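Local coordinates for absent in melanoma 1 protein (Homo sapiens, PDB 3CW3) that may suppress malignant melanoma, possibly through interactions with the cytoskeleton, and is represented here by one variant betagamma-crystallin domain of the longer protein, at residues A[20-34]-A[82-94]. Sequence-based numbering, arbitrary orientation.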
ATOM      1  N   SER A  20       0.759  -8.329  11.285  1.00 13.43           N
ATOM      2  CA  SER A  20       1.579  -7.556  12.209  1.00 16.38           C
ATOM      3  C   SER A  20       2.431  -6.504  11.521  1.00 16.47           C
ATOM      4  O   SER A  20       2.456  -6.412  10.293  1.00 16.36           O
ATOM      5  CB  SER A  20       2.497  -8.508  12.973  1.00 16.80           C
ATOM      6  OG  SER A  20       3.279  -9.257  12.057  1.00 18.87           O
ATOM      7  N   ASP A  21       3.130  -5.715  12.333  1.00 14.81           N
ATOM      8  CA  ASP A  21       4.022  -4.678  11.827  1.00 14.78           C
ATOM      9  C   ASP A  21       5.103  -5.293  10.945  1.00 14.81           C
ATOM     10  O   ASP A  21       5.651  -6.348  11.268  1.00 14.30           O
ATOM     11  CB  ASP A  21       4.740  -3.965  12.977  1.00 13.84           C
ATOM     12  CG  ASP A  21       3.808  -3.149  13.836  1.00 15.53           C
ATOM     13  OD1 ASP A  21       3.154  -2.235  13.299  1.00 16.12           O
ATOM     14  OD2 ASP A  21       3.738  -3.419  15.054  1.00 17.08           O
ATOM     15  N   ILE A  22       5.405  -4.627   9.838  1.00 13.29           N
ATOM     16  CA  ILE A  22       6.478  -5.063   8.957  1.00 13.39           C
ATOM     17  C   ILE A  22       7.312  -3.794   8.757  1.00 14.49           C
ATOM     18  O   ILE A  22       6.890  -2.871   8.054  1.00 13.28           O
ATOM     19  CB  ILE A  22       5.952  -5.572   7.595  1.00 12.98           C
ATOM     20  CG1 ILE A  22       5.028  -6.781   7.799  1.00 12.09           C
ATOM     21  CG2 ILE A  22       7.131  -5.967   6.710  1.00 12.91           C
ATOM     22  CD1 ILE A  22       5.742  -8.037   8.307  1.00 13.03           C
ATOM     23  N   GLN A  23       8.482  -3.744   9.391  1.00 14.08           N
ATOM     24  CA  GLN A  23       9.360  -2.576   9.307  1.00 17.40           C
ATOM     25  C   GLN A  23      10.007  -2.361   7.950  1.00 15.81           C
ATOM     26  O   GLN A  23      10.523  -1.285   7.674  1.00 15.25           O
ATOM     27  CB  GLN A  23      10.470  -2.654  10.356  1.00 20.37           C
ATOM     28  CG  GLN A  23       9.983  -2.657  11.785  1.00 26.47           C
ATOM     29  CD  GLN A  23      11.126  -2.563  12.773  1.00 29.85           C
ATOM     30  OE1 GLN A  23      12.197  -3.137  12.554  1.00 29.54           O
ATOM     31  NE2 GLN A  23      10.902  -1.848  13.876  1.00 28.38           N
ATOM     32  N   ASP A  24      10.008  -3.387   7.112  1.00 15.73           N
ATOM     33  CA  ASP A  24      10.599  -3.246   5.789  1.00 16.72           C
ATOM     34  C   ASP A  24       9.932  -4.176   4.782  1.00 17.09           C
ATOM     35  O   ASP A  24      10.157  -5.391   4.801  1.00 15.98           O
ATOM     36  CB  ASP A  24      12.103  -3.530   5.840  1.00 17.34           C
ATOM     37  CG  ASP A  24      12.806  -3.178   4.540  1.00 20.89           C
ATOM     38  OD1 ASP A  24      12.112  -3.012   3.515  1.00 19.30           O
ATOM     39  OD2 ASP A  24      14.054  -3.075   4.538  1.00 21.90           O
ATOM     40  N   CYS A  25       9.108  -3.590   3.914  1.00 16.35           N
ATOM     41  CA  CYS A  25       8.394  -4.322   2.864  1.00 17.99           C
ATOM     42  C   CYS A  25       8.998  -3.960   1.508  1.00 16.32           C
ATOM     43  O   CYS A  25       8.458  -4.342   0.470  1.00 15.79           O
ATOM     44  CB  CYS A  25       6.916  -3.908   2.803  1.00 19.28           C
ATOM     45  SG  CYS A  25       5.992  -3.913   4.330  1.00 26.32           S
ATOM     46  N   SER A  26      10.102  -3.220   1.515  1.00 15.94           N
ATOM     47  CA  SER A  26      10.706  -2.766   0.263  1.00 17.20           C
ATOM     48  C   SER A  26      11.184  -3.849  -0.703  1.00 17.77           C
ATOM     49  O   SER A  26      11.325  -3.587  -1.896  1.00 18.48           O
ATOM     50  CB  SER A  26      11.855  -1.788   0.547  1.00 17.70           C
ATOM     51  OG  SER A  26      12.967  -2.437   1.133  1.00 19.48           O
ATOM     52  N   SER A  27      11.428  -5.057  -0.205  1.00 15.73           N
ATOM     53  CA  SER A  27      11.881  -6.133  -1.076  1.00 16.24           C
ATOM     54  C   SER A  27      10.699  -6.798  -1.777  1.00 15.52           C
ATOM     55  O   SER A  27      10.886  -7.604  -2.686  1.00 15.87           O
ATOM     56  CB  SER A  27      12.651  -7.184  -0.275  1.00 16.06           C
ATOM     57  OG  SER A  27      11.766  -7.966   0.508  1.00 21.50           O
ATOM     58  N   TRP A  28       9.485  -6.464  -1.345  1.00 15.64           N
ATOM     59  CA  TRP A  28       8.276  -7.040  -1.931  1.00 13.91           C
ATOM     60  C   TRP A  28       8.050  -6.546  -3.361  1.00 14.46           C
ATOM     61  O   TRP A  28       7.925  -5.341  -3.593  1.00 14.20           O
ATOM     62  CB  TRP A  28       7.044  -6.666  -1.104  1.00 16.08           C
ATOM     63  CG  TRP A  28       7.025  -7.163   0.317  1.00 17.23           C
ATOM     64  CD1 TRP A  28       8.060  -7.718   1.019  1.00 17.03           C
ATOM     65  CD2 TRP A  28       5.913  -7.103   1.221  1.00 16.74           C
ATOM     66  NE1 TRP A  28       7.658  -8.005   2.305  1.00 18.49           N
ATOM     67  CE2 TRP A  28       6.346  -7.638   2.455  1.00 16.92           C
ATOM     68  CE3 TRP A  28       4.593  -6.645   1.108  1.00 14.45           C
ATOM     69  CZ2 TRP A  28       5.505  -7.729   3.571  1.00 17.97           C
ATOM     70  CZ3 TRP A  28       3.756  -6.733   2.216  1.00 15.99           C
ATOM     71  CH2 TRP A  28       4.218  -7.274   3.434  1.00 16.12           C
ATOM     72  N   SER A  29       7.985  -7.476  -4.308  1.00 13.14           N
ATOM     73  CA  SER A  29       7.743  -7.143  -5.709  1.00 16.04           C
ATOM     74  C   SER A  29       6.247  -7.339  -5.951  1.00 16.80           C
ATOM     75  O   SER A  29       5.758  -8.469  -5.974  1.00 17.32           O
ATOM     76  CB  SER A  29       8.550  -8.070  -6.621  1.00 16.64           C
ATOM     77  OG  SER A  29       8.358  -7.744  -7.985  1.00 15.70           O
ATOM     78  N   LEU A  30       5.523  -6.241  -6.124  1.00 17.09           N
ATOM     79  CA  LEU A  30       4.079  -6.304  -6.325  1.00 18.79           C
ATOM     80  C   LEU A  30       3.668  -6.102  -7.788  1.00 19.16           C
ATOM     81  O   LEU A  30       4.176  -6.784  -8.676  1.00 20.19           O
ATOM     82  CB  LEU A  30       3.409  -5.266  -5.417  1.00 17.87           C
ATOM     83  CG  LEU A  30       3.799  -5.396  -3.934  1.00 19.12           C
ATOM     84  CD1 LEU A  30       3.226  -4.233  -3.136  1.00 19.77           C
ATOM     85  CD2 LEU A  30       3.301  -6.734  -3.381  1.00 18.84           C
ATOM     86  N   SER A  31       2.738  -5.181  -8.031  1.00 19.56           N
ATOM     87  CA  SER A  31       2.267  -4.885  -9.386  1.00 20.10           C
ATOM     88  C   SER A  31       1.889  -3.409  -9.473  1.00 20.03           C
ATOM     89  O   SER A  31       1.790  -2.733  -8.452  1.00 20.64           O
ATOM     90  CB  SER A  31       1.039  -5.741  -9.728  1.00 21.25           C
ATOM     91  OG  SER A  31       1.346  -7.127  -9.699  1.00 27.44           O
ATOM     92  N   PRO A  32       1.672  -2.892 -10.696  1.00 19.82           N
ATOM     93  CA  PRO A  32       1.300  -1.480 -10.876  1.00 18.51           C
ATOM     94  C   PRO A  32      -0.035  -1.156 -10.215  1.00 18.98           C
ATOM     95  O   PRO A  32      -0.285  -0.020  -9.799  1.00 19.09           O
ATOM     96  CB  PRO A  32       1.241  -1.331 -12.392  1.00 19.69           C
ATOM     97  CG  PRO A  32       2.273  -2.323 -12.867  1.00 19.55           C
ATOM     98  CD  PRO A  32       1.974  -3.522 -11.995  1.00 19.02           C
ATOM     99  N   VAL A  33      -0.895  -2.163 -10.130  1.00 17.95           N
ATOM    100  CA  VAL A  33      -2.201  -2.000  -9.516  1.00 19.71           C
ATOM    101  C   VAL A  33      -2.444  -3.148  -8.544  1.00 19.15           C
ATOM    102  O   VAL A  33      -2.468  -4.316  -8.938  1.00 19.45           O
ATOM    103  CB  VAL A  33      -3.325  -1.992 -10.576  1.00 19.71           C
ATOM    104  CG1 VAL A  33      -4.680  -1.821  -9.899  1.00 20.58           C
ATOM    105  CG2 VAL A  33      -3.082  -0.876 -11.582  1.00 19.81           C
ATOM    106  N   ILE A  34      -2.617  -2.812  -7.273  1.00 18.24           N
ATOM    107  CA  ILE A  34      -2.857  -3.822  -6.256  1.00 17.30           C
ATOM    108  C   ILE A  34      -4.101  -3.463  -5.461  1.00 17.65           C
ATOM    109  O   ILE A  34      -4.518  -2.303  -5.418  1.00 17.42           O
ATOM    110  CB  ILE A  34      -1.662  -3.937  -5.280  1.00 17.37           C
ATOM    111  CG1 ILE A  34      -1.439  -2.598  -4.569  1.00 17.30           C
ATOM    112  CG2 ILE A  34      -0.404  -4.354  -6.038  1.00 16.48           C
ATOM    113  CD1 ILE A  34      -0.315  -2.620  -3.554  1.00 18.48           C
ATOM    114  N   GLU A  82      -1.536   5.931 -13.018  1.00 18.10           N
ATOM    115  CA  GLU A  82      -0.832   4.660 -12.948  1.00 19.84           C
ATOM    116  C   GLU A  82       0.575   4.760 -13.531  1.00 18.99           C
ATOM    117  O   GLU A  82       0.903   5.703 -14.256  1.00 17.11           O
ATOM    118  CB  GLU A  82      -1.646   3.580 -13.670  1.00 22.05           C
ATOM    119  CG  GLU A  82      -2.872   3.145 -12.873  1.00 28.14           C
ATOM    120  CD  GLU A  82      -3.835   2.275 -13.662  1.00 30.33           C
ATOM    121  OE1 GLU A  82      -3.377   1.508 -14.537  1.00 30.81           O
ATOM    122  OE2 GLU A  82      -5.054   2.348 -13.391  1.00 31.11           O
ATOM    123  N   SER A  83       1.406   3.782 -13.191  1.00 18.35           N
ATOM    124  CA  SER A  83       2.781   3.725 -13.657  1.00 19.93           C
ATOM    125  C   SER A  83       3.119   2.284 -14.021  1.00 19.20           C
ATOM    126  O   SER A  83       2.459   1.358 -13.559  1.00 19.18           O
ATOM    127  CB  SER A  83       3.721   4.203 -12.551  1.00 20.61           C
ATOM    128  OG  SER A  83       5.062   3.856 -12.834  1.00 24.19           O
ATOM    129  N   ASP A  84       4.145   2.101 -14.845  1.00 17.86           N
ATOM    130  CA  ASP A  84       4.568   0.763 -15.241  1.00 18.68           C
ATOM    131  C   ASP A  84       5.348   0.099 -14.112  1.00 19.42           C
ATOM    132  O   ASP A  84       5.471  -1.123 -14.063  1.00 18.71           O
ATOM    133  CB  ASP A  84       5.441   0.836 -16.493  1.00 18.82           C
ATOM    134  CG  ASP A  84       4.667   1.298 -17.705  1.00 19.28           C
ATOM    135  OD1 ASP A  84       3.742   0.571 -18.124  1.00 21.00           O
ATOM    136  OD2 ASP A  84       4.972   2.387 -18.232  1.00 19.81           O
ATOM    137  N   LYS A  85       5.875   0.905 -13.198  1.00 19.61           N
ATOM    138  CA  LYS A  85       6.642   0.348 -12.090  1.00 21.51           C
ATOM    139  C   LYS A  85       5.731  -0.187 -10.989  1.00 20.85           C
ATOM    140  O   LYS A  85       4.783   0.477 -10.576  1.00 20.16           O
ATOM    141  CB  LYS A  85       7.622   1.400 -11.550  1.00 25.53           C
ATOM    142  CG  LYS A  85       9.064   1.137 -12.006  1.00 29.62           C
ATOM    143  CD  LYS A  85       9.969   2.365 -11.965  1.00 32.55           C
ATOM    144  CE  LYS A  85       9.709   3.294 -13.145  1.00 34.28           C
ATOM    145  NZ  LYS A  85       8.422   4.051 -13.006  1.00 37.95           N
ATOM    146  N   PRO A  86       5.992  -1.419 -10.520  1.00 18.83           N
ATOM    147  CA  PRO A  86       5.172  -2.018  -9.464  1.00 19.43           C
ATOM    148  C   PRO A  86       5.068  -1.097  -8.256  1.00 17.76           C
ATOM    149  O   PRO A  86       6.004  -0.363  -7.943  1.00 16.87           O
ATOM    150  CB  PRO A  86       5.925  -3.304  -9.126  1.00 18.65           C
ATOM    151  CG  PRO A  86       6.551  -3.676 -10.437  1.00 21.79           C
ATOM    152  CD  PRO A  86       7.064  -2.342 -10.935  1.00 21.00           C
ATOM    153  N   VAL A  87       3.920  -1.125  -7.589  1.00 18.04           N
ATOM    154  CA  VAL A  87       3.735  -0.307  -6.401  1.00 16.58           C
ATOM    155  C   VAL A  87       4.753  -0.784  -5.373  1.00 17.05           C
ATOM    156  O   VAL A  87       4.906  -1.986  -5.156  1.00 15.60           O
ATOM    157  CB  VAL A  87       2.311  -0.479  -5.817  1.00 17.87           C
ATOM    158  CG1 VAL A  87       2.237   0.134  -4.420  1.00 17.70           C
ATOM    159  CG2 VAL A  87       1.294   0.181  -6.734  1.00 17.85           C
ATOM    160  N   VAL A  88       5.464   0.152  -4.757  1.00 16.29           N
ATOM    161  CA  VAL A  88       6.442  -0.210  -3.743  1.00 17.13           C
ATOM    162  C   VAL A  88       6.019   0.321  -2.376  1.00 16.91           C
ATOM    163  O   VAL A  88       5.723   1.509  -2.221  1.00 16.41           O
ATOM    164  CB  VAL A  88       7.845   0.345  -4.080  1.00 17.49           C
ATOM    165  CG1 VAL A  88       8.810   0.046  -2.937  1.00 17.17           C
ATOM    166  CG2 VAL A  88       8.356  -0.279  -5.376  1.00 16.20           C
ATOM    167  N   ILE A  89       5.981  -0.571  -1.393  1.00 15.40           N
ATOM    168  CA  ILE A  89       5.619  -0.203  -0.029  1.00 15.46           C
ATOM    169  C   ILE A  89       6.868  -0.350   0.836  1.00 15.09           C
ATOM    170  O   ILE A  89       7.526  -1.396   0.818  1.00 14.78           O
ATOM    171  CB  ILE A  89       4.492  -1.118   0.520  1.00 14.66           C
ATOM    172  CG1 ILE A  89       3.238  -0.978  -0.345  1.00 16.81           C
ATOM    173  CG2 ILE A  89       4.169  -0.744   1.960  1.00 15.55           C
ATOM    174  CD1 ILE A  89       2.103  -1.903   0.065  1.00 18.50           C
ATOM    175  N   GLY A  90       7.199   0.701   1.585  1.00 15.55           N
ATOM    176  CA  GLY A  90       8.382   0.674   2.431  1.00 14.30           C
ATOM    177  C   GLY A  90       8.201  -0.082   3.735  1.00 14.43           C
ATOM    178  O   GLY A  90       9.081  -0.827   4.164  1.00 15.27           O
ATOM    179  N   SER A  91       7.061   0.120   4.376  1.00 13.80           N
ATOM    180  CA  SER A  91       6.768  -0.547   5.635  1.00 14.02           C
ATOM    181  C   SER A  91       5.283  -0.442   5.922  1.00 13.35           C
ATOM    182  O   SER A  91       4.599   0.439   5.395  1.00 14.04           O
ATOM    183  CB  SER A  91       7.588   0.075   6.779  1.00 13.90           C
ATOM    184  OG  SER A  91       7.499   1.491   6.781  1.00 14.60           O
ATOM    185  N   ILE A  92       4.786  -1.358   6.744  1.00 12.93           N
ATOM    186  CA  ILE A  92       3.376  -1.394   7.097  1.00 12.14           C
ATOM    187  C   ILE A  92       3.254  -1.410   8.615  1.00 13.60           C
ATOM    188  O   ILE A  92       3.811  -2.284   9.288  1.00 13.60           O
ATOM    189  CB  ILE A  92       2.696  -2.652   6.490  1.00 12.68           C
ATOM    190  CG1 ILE A  92       2.687  -2.534   4.961  1.00 13.78           C
ATOM    191  CG2 ILE A  92       1.295  -2.819   7.047  1.00 10.94           C
ATOM    192  CD1 ILE A  92       2.085  -3.736   4.233  1.00 14.42           C
ATOM    193  N   ARG A  93       2.534  -0.427   9.146  1.00 12.81           N
ATOM    194  CA  ARG A  93       2.342  -0.312  10.582  1.00 12.75           C
ATOM    195  C   ARG A  93       0.971  -0.824  11.005  1.00 13.83           C
ATOM    196  O   ARG A  93      -0.058  -0.436  10.448  1.00 13.20           O
ATOM    197  CB  ARG A  93       2.502   1.148  11.015  1.00 14.31           C
ATOM    198  CG  ARG A  93       2.539   1.360  12.526  1.00 14.33           C
ATOM    199  CD  ARG A  93       3.934   1.100  13.097  1.00 15.53           C
ATOM    200  NE  ARG A  93       4.038   1.568  14.480  1.00 16.54           N
ATOM    201  CZ  ARG A  93       3.560   0.915  15.537  1.00 15.67           C
ATOM    202  NH1 ARG A  93       2.945  -0.253  15.387  1.00 13.01           N
ATOM    203  NH2 ARG A  93       3.684   1.444  16.749  1.00 15.79           N
ATOM    204  N   HIS A  94       0.977  -1.700  12.001  1.00 15.93           N
ATOM    205  CA  HIS A  94      -0.235  -2.292  12.547  1.00 18.38           C
ATOM    206  C   HIS A  94      -0.678  -1.402  13.706  1.00 20.68           C
ATOM    207  O   HIS A  94      -0.075  -1.418  14.780  1.00 20.56           O
ATOM    208  CB  HIS A  94       0.082  -3.717  13.023  1.00 20.17           C
ATOM    209  CG  HIS A  94      -1.080  -4.437  13.632  1.00 22.92           C
ATOM    210  ND1 HIS A  94      -2.388  -4.170  13.289  1.00 25.54           N
ATOM    211  CD2 HIS A  94      -1.125  -5.451  14.529  1.00 23.05           C
ATOM    212  CE1 HIS A  94      -3.188  -4.988  13.947  1.00 24.00           C
ATOM    213  NE2 HIS A  94      -2.448  -5.775  14.706  1.00 23.61           N
TER
HETATM  214  O   HOH W   1       1.406  -3.126  16.222  1.00 19.94           O
HETATM  215  O   HOH W   2       7.077  -3.225  -1.712  1.00 15.01           O
HETATM  216  O   HOH W   3       6.832  -3.775  -5.610  1.00 16.92           O
HETATM  217  O   HOH W   4       0.752   2.313 -10.596  1.00 19.95           O
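C25 and I92 meet on the packed side of this pairing, a worked example of how a long loop and the residues leading into an edge strand are joined with few backbone bonds. The sulfur of C25 stands anti to its own carbonyl carbon (chi1 -50°), which directs it at I92, 3.6 Å from CG1. CB of C25 sits over the centre of the W28 ring, 3.7 Å above its plane. CD1 of I92 then reaches CZ3 of W28 at 4.0 Å, the two side chains crossing at about a right angle. Farther along, the methyl CD1 of L30 approaches CD1 of I89, and CD1 of I34 lies 3.9 Å from CG1 of V87; I16 and V18 of strand 16-18 help to enclose W28.

Backbone bonds are sparse but straight. I22 and I92 form a single antiparallel hydrogen-bonded pair, C25 N binds G90 O, and V87 N binds S31 O at 2.8 Å. Between them water 3 takes over, donating hydrogen bonds to W28 O and V87 O and accepting one from L30 N.

The outer end, by contrast, is polar and partly exposed. OD1 of D21 accepts from H94 N (2.6 Å) and from NH1 of R93 (2.9 Å), which arrive from opposite faces of the carboxylate; the second contact is a salt bridge, with the carboxylate and guanidinium planes 68° apart. Water 1 links OD2 to H94 O, so both carboxylate oxygens are held. At the far end CB of P32 is close against S83 O (3.2 Å) and CG nears D84 O, with water 4 joining P32 O to S83 N.

Edge strand 91-95, bulged at G90 and S91 opposite Y46, is thus bound to the connection between strands 16-18 and 33-40, joining both Greek key motifs of a betagamma-crystallin domain.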